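PDB 2PLC: phosphatidylinositol-specific phospholipase C from Listeria monocytogenes, which belongs to the PI-PLC family of bacterial phospholipases, built on a TIM-barrel type of fold around a central beta barrel. Local coordinates for residues A[19-25]-A[252-258]; A[194-198]-A[215-219]. One frame throughout, in Å; residues are numbered along the deposited sequence.

Interaction 1. Residues A[19-25]-A[252-258]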
ATOM      1  N   LEU A  19       1.753 -13.364   3.951  1.00 22.64           N
ATOM      2  CA  LEU A  19       0.991 -13.211   2.710  1.00 22.64           C
ATOM      3  C   LEU A  19       1.710 -12.524   1.556  1.00 20.94           C
ATOM      4  O   LEU A  19       2.725 -11.849   1.741  1.00 21.62           O
ATOM      5  CB  LEU A  19      -0.297 -12.426   2.981  1.00 16.12           C
ATOM      6  CG  LEU A  19      -1.325 -12.949   3.980  1.00 19.94           C
ATOM      7  CD1 LEU A  19      -2.412 -11.905   4.175  1.00 23.94           C
ATOM      8  CD2 LEU A  19      -1.914 -14.245   3.483  1.00 25.48           C
ATOM      9  N   SER A  20       1.155 -12.715   0.363  1.00 18.29           N
ATOM     10  CA  SER A  20       1.626 -12.084  -0.864  1.00 22.87           C
ATOM     11  C   SER A  20       0.494 -11.097  -1.163  1.00 24.08           C
ATOM     12  O   SER A  20      -0.627 -11.493  -1.491  1.00 17.75           O
ATOM     13  CB  SER A  20       1.759 -13.107  -1.988  1.00 21.70           C
ATOM     14  OG  SER A  20       2.746 -14.064  -1.662  1.00 26.58           O
ATOM     15  N   ILE A  21       0.777  -9.811  -1.004  1.00 20.77           N
ATOM     16  CA  ILE A  21      -0.244  -8.788  -1.198  1.00 20.53           C
ATOM     17  C   ILE A  21       0.035  -7.818  -2.338  1.00 16.40           C
ATOM     18  O   ILE A  21       1.140  -7.293  -2.445  1.00 13.87           O
ATOM     19  CB  ILE A  21      -0.402  -7.970   0.103  1.00 23.09           C
ATOM     20  CG1 ILE A  21      -0.670  -8.916   1.280  1.00 19.18           C
ATOM     21  CG2 ILE A  21      -1.514  -6.941  -0.039  1.00 16.80           C
ATOM     22  CD1 ILE A  21      -0.551  -8.264   2.636  1.00 19.01           C
ATOM     23  N   PRO A  22      -0.961  -7.592  -3.219  1.00 16.86           N
ATOM     24  CA  PRO A  22      -0.839  -6.671  -4.359  1.00 12.78           C
ATOM     25  C   PRO A  22      -1.108  -5.262  -3.832  1.00 15.01           C
ATOM     26  O   PRO A  22      -2.052  -5.057  -3.062  1.00 17.99           O
ATOM     27  CB  PRO A  22      -1.990  -7.092  -5.285  1.00 10.76           C
ATOM     28  CG  PRO A  22      -2.498  -8.403  -4.722  1.00 17.80           C
ATOM     29  CD  PRO A  22      -2.261  -8.279  -3.253  1.00 13.69           C
ATOM     30  N   GLY A  23      -0.290  -4.298  -4.239  1.00 11.69           N
ATOM     31  CA  GLY A  23      -0.485  -2.928  -3.794  1.00 11.86           C
ATOM     32  C   GLY A  23      -0.218  -1.960  -4.924  1.00  8.34           C
ATOM     33  O   GLY A  23       0.308  -2.354  -5.960  1.00 13.52           O
ATOM     34  N   THR A  24      -0.588  -0.698  -4.737  1.00  9.53           N
ATOM     35  CA  THR A  24      -0.364   0.319  -5.756  1.00  7.63           C
ATOM     36  C   THR A  24       0.490   1.465  -5.210  1.00 13.47           C
ATOM     37  O   THR A  24       0.371   1.849  -4.040  1.00  7.61           O
ATOM     38  CB  THR A  24      -1.686   0.910  -6.263  1.00 14.27           C
ATOM     39  OG1 THR A  24      -2.503   1.266  -5.142  1.00 16.66           O
ATOM     40  CG2 THR A  24      -2.424  -0.077  -7.144  1.00 10.90           C
ATOM     41  N   HIS A  25       1.379   1.976  -6.057  1.00 12.75           N
ATOM     42  CA  HIS A  25       2.244   3.089  -5.695  1.00 10.27           C
ATOM     43  C   HIS A  25       1.515   4.358  -6.120  1.00 15.55           C
ATOM     44  O   HIS A  25       0.966   4.415  -7.223  1.00 13.44           O
ATOM     45  CB  HIS A  25       3.588   2.972  -6.424  1.00 10.98           C
ATOM     46  CG  HIS A  25       4.405   4.224  -6.402  1.00 16.62           C
ATOM     47  ND1 HIS A  25       4.722   4.924  -7.546  1.00 20.92           N
ATOM     48  CD2 HIS A  25       4.971   4.904  -5.377  1.00 17.82           C
ATOM     49  CE1 HIS A  25       5.449   5.978  -7.229  1.00 21.05           C
ATOM     50  NE2 HIS A  25       5.615   5.990  -5.919  1.00 18.53           N
ATOM     51  N   LEU A 252       5.359 -13.708  -0.231  1.00 27.79           N
ATOM     52  CA  LEU A 252       6.320 -12.815  -0.865  1.00 19.04           C
ATOM     53  C   LEU A 252       6.249 -11.365  -0.394  1.00 16.59           C
ATOM     54  O   LEU A 252       7.031 -10.528  -0.837  1.00 20.55           O
ATOM     55  CB  LEU A 252       6.147 -12.881  -2.381  1.00 20.69           C
ATOM     56  CG  LEU A 252       6.149 -14.282  -2.999  1.00 16.42           C
ATOM     57  CD1 LEU A 252       5.958 -14.175  -4.499  1.00 25.16           C
ATOM     58  CD2 LEU A 252       7.439 -15.016  -2.669  1.00 13.19           C
ATOM     59  N   GLY A 253       5.320 -11.069   0.507  1.00 19.94           N
ATOM     60  CA  GLY A 253       5.187  -9.711   1.004  1.00 17.23           C
ATOM     61  C   GLY A 253       4.305  -8.853   0.117  1.00 17.10           C
ATOM     62  O   GLY A 253       3.542  -9.362  -0.702  1.00 19.22           O
ATOM     63  N   ILE A 254       4.436  -7.541   0.269  1.00 16.81           N
ATOM     64  CA  ILE A 254       3.649  -6.577  -0.492  1.00 14.30           C
ATOM     65  C   ILE A 254       4.366  -6.104  -1.754  1.00 11.01           C
ATOM     66  O   ILE A 254       5.424  -5.473  -1.685  1.00 12.40           O
ATOM     67  CB  ILE A 254       3.296  -5.360   0.380  1.00 12.01           C
ATOM     68  CG1 ILE A 254       2.667  -5.836   1.692  1.00 10.64           C
ATOM     69  CG2 ILE A 254       2.323  -4.450  -0.364  1.00 12.45           C
ATOM     70  CD1 ILE A 254       2.557  -4.776   2.740  1.00 14.55           C
ATOM     71  N   LEU A 255       3.788  -6.439  -2.902  1.00  7.91           N
ATOM     72  CA  LEU A 255       4.330  -6.067  -4.208  1.00 11.42           C
ATOM     73  C   LEU A 255       3.586  -4.814  -4.664  1.00 14.48           C
ATOM     74  O   LEU A 255       2.420  -4.874  -5.066  1.00 16.38           O
ATOM     75  CB  LEU A 255       4.165  -7.230  -5.197  1.00 11.87           C
ATOM     76  CG  LEU A 255       4.879  -8.524  -4.753  1.00 18.25           C
ATOM     77  CD1 LEU A 255       4.647  -9.653  -5.742  1.00 12.59           C
ATOM     78  CD2 LEU A 255       6.374  -8.266  -4.589  1.00 17.13           C
ATOM     79  N   ILE A 256       4.281  -3.683  -4.571  1.00 13.23           N
ATOM     80  CA  ILE A 256       3.743  -2.362  -4.883  1.00 11.37           C
ATOM     81  C   ILE A 256       4.036  -1.916  -6.319  1.00 15.79           C
ATOM     82  O   ILE A 256       5.185  -1.646  -6.676  1.00 19.68           O
ATOM     83  CB  ILE A 256       4.291  -1.349  -3.849  1.00 10.60           C
ATOM     84  CG1 ILE A 256       4.188  -1.962  -2.441  1.00  6.58           C
ATOM     85  CG2 ILE A 256       3.498  -0.070  -3.889  1.00  7.99           C
ATOM     86  CD1 ILE A 256       4.872  -1.175  -1.377  1.00 10.86           C
ATOM     87  N   MET A 257       2.973  -1.752  -7.107  1.00 15.99           N
ATOM     88  CA  MET A 257       3.103  -1.416  -8.520  1.00 13.71           C
ATOM     89  C   MET A 257       2.436  -0.153  -9.066  1.00 19.99           C
ATOM     90  O   MET A 257       1.540   0.440  -8.449  1.00 16.71           O
ATOM     91  CB  MET A 257       2.556  -2.588  -9.349  1.00 15.35           C
ATOM     92  CG  MET A 257       3.053  -3.957  -8.938  1.00 14.08           C
ATOM     93  SD  MET A 257       2.031  -5.277  -9.581  1.00 22.55           S
ATOM     94  CE  MET A 257       0.735  -5.332  -8.327  1.00 21.64           C
ATOM     95  N   ASP A 258       2.904   0.229 -10.252  1.00 14.54           N
ATOM     96  CA  ASP A 258       2.367   1.336 -11.033  1.00 14.78           C
ATOM     97  C   ASP A 258       1.670   0.585 -12.162  1.00 17.46           C
ATOM     98  O   ASP A 258       2.161  -0.459 -12.600  1.00 18.61           O
ATOM     99  CB  ASP A 258       3.473   2.174 -11.672  1.00 12.58           C
ATOM    100  CG  ASP A 258       4.110   3.147 -10.716  1.00 16.86           C
ATOM    101  OD1 ASP A 258       3.472   3.525  -9.709  1.00 18.97           O
ATOM    102  OD2 ASP A 258       5.256   3.555 -10.995  1.00 17.89           O
TER
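Leu252 leads into strand 253-257 with its amide, which donates to Ser20 OG (N to OG 3.0 Å); the same hydroxyl also bonds Asn271 near the C-terminus. Gly253 follows with positive phi, a backbone where a CB would jam against the preceding carbonyl. Its N reaches Leu19 O at 3.0 Å and its O takes the amide of Ile21 (O to N 2.8 Å), so the parallel ladder starts here. Ile254 lies beside Ile21, CG1 4.1 Å from Ile21 CB, on the face where both isoleucines meet the barrel interior and Tyr60 of strand 60-65 touches Ile254. Leu255 carries the ladder on, its N 2.8 Å from Ile21 O and its O 2.9 Å from Gly23 N. Such in-register pairing of the first strand, 20-24, with the last, 253-257, is how a TIM-type barrel joins the two ends of its chain; the segment axes diverge by 28°. Ile256 pairs with Gly23, where a CB would crowd Ile254 CG2, and Ile256 CG2 packs 4.0 Å from His25 CB. Met257 N bonds Gly23 O (3.0 Å), its O accepts His25 N (2.8 Å), and its CE lies 4.4 Å from Pro22 CB on the opposite face, beside Ile268 of helix 262-269. Asp258, just past the strand, accepts at OD1 a hydrogen bond from His25 ND1 (2.9 Å), lying near the plane of the imidazole.

Interaction 2. Residues A[194-198]-A[215-219]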
ATOM      1  N   LYS A 194      16.893  -2.953 -11.115  1.00 20.78           N
ATOM      2  CA  LYS A 194      15.631  -2.855 -10.387  1.00 20.34           C
ATOM      3  C   LYS A 194      14.977  -4.231 -10.239  1.00 21.83           C
ATOM      4  O   LYS A 194      14.417  -4.553  -9.186  1.00 23.20           O
ATOM      5  CB  LYS A 194      14.682  -1.891 -11.101  1.00 15.35           C
ATOM      6  CG  LYS A 194      13.342  -1.677 -10.409  1.00 16.04           C
ATOM      7  CD  LYS A 194      13.479  -0.982  -9.053  1.00 16.31           C
ATOM      8  CE  LYS A 194      12.097  -0.724  -8.440  1.00 14.94           C
ATOM      9  NZ  LYS A 194      12.144  -0.014  -7.128  1.00 10.14           N
ATOM     10  N   PHE A 195      15.067  -5.048 -11.286  1.00 17.35           N
ATOM     11  CA  PHE A 195      14.478  -6.378 -11.241  1.00 12.57           C
ATOM     12  C   PHE A 195      15.206  -7.238 -10.202  1.00 18.25           C
ATOM     13  O   PHE A 195      14.570  -7.972  -9.440  1.00 19.13           O
ATOM     14  CB  PHE A 195      14.521  -7.040 -12.621  1.00 15.40           C
ATOM     15  CG  PHE A 195      13.777  -8.338 -12.684  1.00 12.50           C
ATOM     16  CD1 PHE A 195      12.438  -8.402 -12.317  1.00 13.64           C
ATOM     17  CD2 PHE A 195      14.419  -9.508 -13.074  1.00 19.08           C
ATOM     18  CE1 PHE A 195      11.747  -9.614 -12.337  1.00 15.81           C
ATOM     19  CE2 PHE A 195      13.732 -10.726 -13.094  1.00 17.32           C
ATOM     20  CZ  PHE A 195      12.392 -10.776 -12.723  1.00 13.30           C
ATOM     21  N   LYS A 196      16.534  -7.128 -10.161  1.00 16.07           N
ATOM     22  CA  LYS A 196      17.337  -7.882  -9.205  1.00 18.55           C
ATOM     23  C   LYS A 196      16.915  -7.554  -7.776  1.00 20.63           C
ATOM     24  O   LYS A 196      16.684  -8.458  -6.970  1.00 22.16           O
ATOM     25  CB  LYS A 196      18.830  -7.599  -9.414  1.00 16.16           C
ATOM     26  CG  LYS A 196      19.519  -8.598 -10.352  1.00 29.88           C
ATOM     27  CD  LYS A 196      20.885  -8.115 -10.853  1.00 38.44           C
ATOM     28  CE  LYS A 196      21.850  -7.769  -9.716  1.00 55.02           C
ATOM     29  NZ  LYS A 196      22.288  -8.951  -8.908  1.00 66.62           N
ATOM     30  N   GLU A 197      16.757  -6.260  -7.490  1.00 18.04           N
ATOM     31  CA  GLU A 197      16.350  -5.798  -6.165  1.00 14.12           C
ATOM     32  C   GLU A 197      14.958  -6.288  -5.798  1.00 16.45           C
ATOM     33  O   GLU A 197      14.675  -6.568  -4.632  1.00 14.34           O
ATOM     34  CB  GLU A 197      16.397  -4.274  -6.100  1.00 14.41           C
ATOM     35  CG  GLU A 197      17.788  -3.714  -6.305  1.00 18.02           C
ATOM     36  CD  GLU A 197      17.795  -2.208  -6.397  1.00 28.41           C
ATOM     37  OE1 GLU A 197      16.902  -1.646  -7.064  1.00 29.02           O
ATOM     38  OE2 GLU A 197      18.701  -1.583  -5.808  1.00 36.34           O
ATOM     39  N   ILE A 198      14.080  -6.372  -6.792  1.00 16.91           N
ATOM     40  CA  ILE A 198      12.723  -6.852  -6.550  1.00 13.38           C
ATOM     41  C   ILE A 198      12.787  -8.340  -6.204  1.00 17.33           C
ATOM     42  O   ILE A 198      12.289  -8.755  -5.163  1.00 16.78           O
ATOM     43  CB  ILE A 198      11.800  -6.608  -7.779  1.00 13.09           C
ATOM     44  CG1 ILE A 198      11.571  -5.105  -7.966  1.00 11.50           C
ATOM     45  CG2 ILE A 198      10.457  -7.309  -7.587  1.00 10.86           C
ATOM     46  CD1 ILE A 198      10.871  -4.743  -9.265  1.00 12.81           C
ATOM     47  N   ASN A 215       7.803  -4.161  -1.106  1.00 17.34           N
ATOM     48  CA  ASN A 215       8.612  -4.316  -2.310  1.00 14.84           C
ATOM     49  C   ASN A 215       8.107  -3.459  -3.485  1.00 13.47           C
ATOM     50  O   ASN A 215       7.177  -3.846  -4.188  1.00 17.20           O
ATOM     51  CB  ASN A 215       8.600  -5.804  -2.686  1.00 15.23           C
ATOM     52  CG  ASN A 215       9.763  -6.212  -3.565  1.00 19.88           C
ATOM     53  OD1 ASN A 215      10.557  -5.383  -4.016  1.00 26.97           O
ATOM     54  ND2 ASN A 215       9.874  -7.511  -3.807  1.00 19.65           N
ATOM     55  N   HIS A 216       8.733  -2.304  -3.704  1.00 11.66           N
ATOM     56  CA  HIS A 216       8.341  -1.414  -4.796  1.00 12.78           C
ATOM     57  C   HIS A 216       8.808  -1.837  -6.181  1.00 12.31           C
ATOM     58  O   HIS A 216      10.008  -1.922  -6.447  1.00 16.30           O
ATOM     59  CB  HIS A 216       8.830   0.011  -4.534  1.00  5.13           C
ATOM     60  CG  HIS A 216       8.078   0.714  -3.450  1.00 16.29           C
ATOM     61  ND1 HIS A 216       8.435   0.629  -2.123  1.00 15.12           N
ATOM     62  CD2 HIS A 216       6.968   1.490  -3.493  1.00 14.77           C
ATOM     63  CE1 HIS A 216       7.576   1.321  -1.394  1.00 20.05           C
ATOM     64  NE2 HIS A 216       6.676   1.853  -2.201  1.00 15.34           N
ATOM     65  N   ILE A 217       7.852  -2.099  -7.060  1.00 13.46           N
ATOM     66  CA  ILE A 217       8.146  -2.458  -8.440  1.00 14.97           C
ATOM     67  C   ILE A 217       8.314  -1.128  -9.213  1.00 21.70           C
ATOM     68  O   ILE A 217       9.020  -1.057 -10.221  1.00 12.72           O
ATOM     69  CB  ILE A 217       6.968  -3.246  -9.075  1.00 17.98           C
ATOM     70  CG1 ILE A 217       6.524  -4.395  -8.166  1.00  7.75           C
ATOM     71  CG2 ILE A 217       7.338  -3.743 -10.459  1.00  6.27           C
ATOM     72  CD1 ILE A 217       7.534  -5.470  -7.987  1.00 17.22           C
ATOM     73  N   SER A 218       7.685  -0.070  -8.697  1.00 16.55           N
ATOM     74  CA  SER A 218       7.707   1.265  -9.294  1.00 10.96           C
ATOM     75  C   SER A 218       9.049   2.008  -9.300  1.00 14.34           C
ATOM     76  O   SER A 218       9.904   1.790  -8.442  1.00 12.54           O
ATOM     77  CB  SER A 218       6.654   2.136  -8.608  1.00 18.41           C
ATOM     78  OG  SER A 218       6.792   2.074  -7.196  1.00 15.59           O
ATOM     79  N   ALA A 219       9.195   2.922 -10.257  1.00  9.95           N
ATOM     80  CA  ALA A 219      10.402   3.731 -10.402  1.00 16.34           C
ATOM     81  C   ALA A 219      10.162   4.893 -11.374  1.00 20.43           C
ATOM     82  O   ALA A 219       9.178   4.895 -12.115  1.00 22.47           O
ATOM     83  CB  ALA A 219      11.548   2.872 -10.892  1.00  5.92           C
TER
HETATM   84  O   HOH W   1      11.010   2.257  -5.738  1.00 17.88           O
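Ile198 and Lys194, one turn apart on helix 191-207 and linked by the bond from Ile198 N to Lys194 O (3.0 Å), contribute most of the helix's share of the 286 Å² buried here. Ile198 is the apolar half. Its CG2 sits 3.5 Å from Ile217 CD1, while its CG1 lies 3.9 Å from His216 O; Val237 of helix 226-246 touches both isoleucines and closes this patch from a second helix. The extended end of Lys194 is the polar half: it runs from the helix to the point where strand 212-216 gives way to a loop. There NZ donates to His216 O at 2.9 Å and, weakly, to Ser218 O at 3.2 Å. Water 1 adds an indirect route, accepting from Lys194 NZ (2.9 Å) and donating to Ser218 O (3.0 Å). Asp185 O is a further acceptor for this amine, so the buried charge is met largely by backbone carbonyls. Helix and strand are consecutive parts of a beta-alpha-beta unit, strand 180-183, helix 191-207 and strand 212-216, the repeat from which TIM-type barrels are built; the helix packs against the strand that follows it. Asn215, the third large contributor, points its CB toward the helix and gives ND2 to Ile198 O (3.0 Å, N-H...O angle 167°), a side-chain bond from strand to helix backbone. The methylene chain of Lys194 also passes close to the loop, with CE 3.6 Å from Ile217 O and 4.4 Å from Ala219 CB.

How the interactions relate
Strands 253-257 and 212-216 are neighbours in one parallel sheet, so interactions 1 and 2 sit side by side in it, their centres 11 Å apart. Two probable hydrogen bonds join them: Ile254 O to Asn215 N (2.8 Å) and Ile256 O to Ile217 N (2.7 Å). Beyond the strands' C-terminal ends, Ser218 meets the His25-Asp258 pair, with its CB 3.1 Å from Asp258 OD2 and its OG 3.3 Å from His25 CG. Along the chain, interaction 2 is nested within the loop that interaction 1 closes: a local strand-helix contact, with 16 residues between its segments, inside a closure spanning 226.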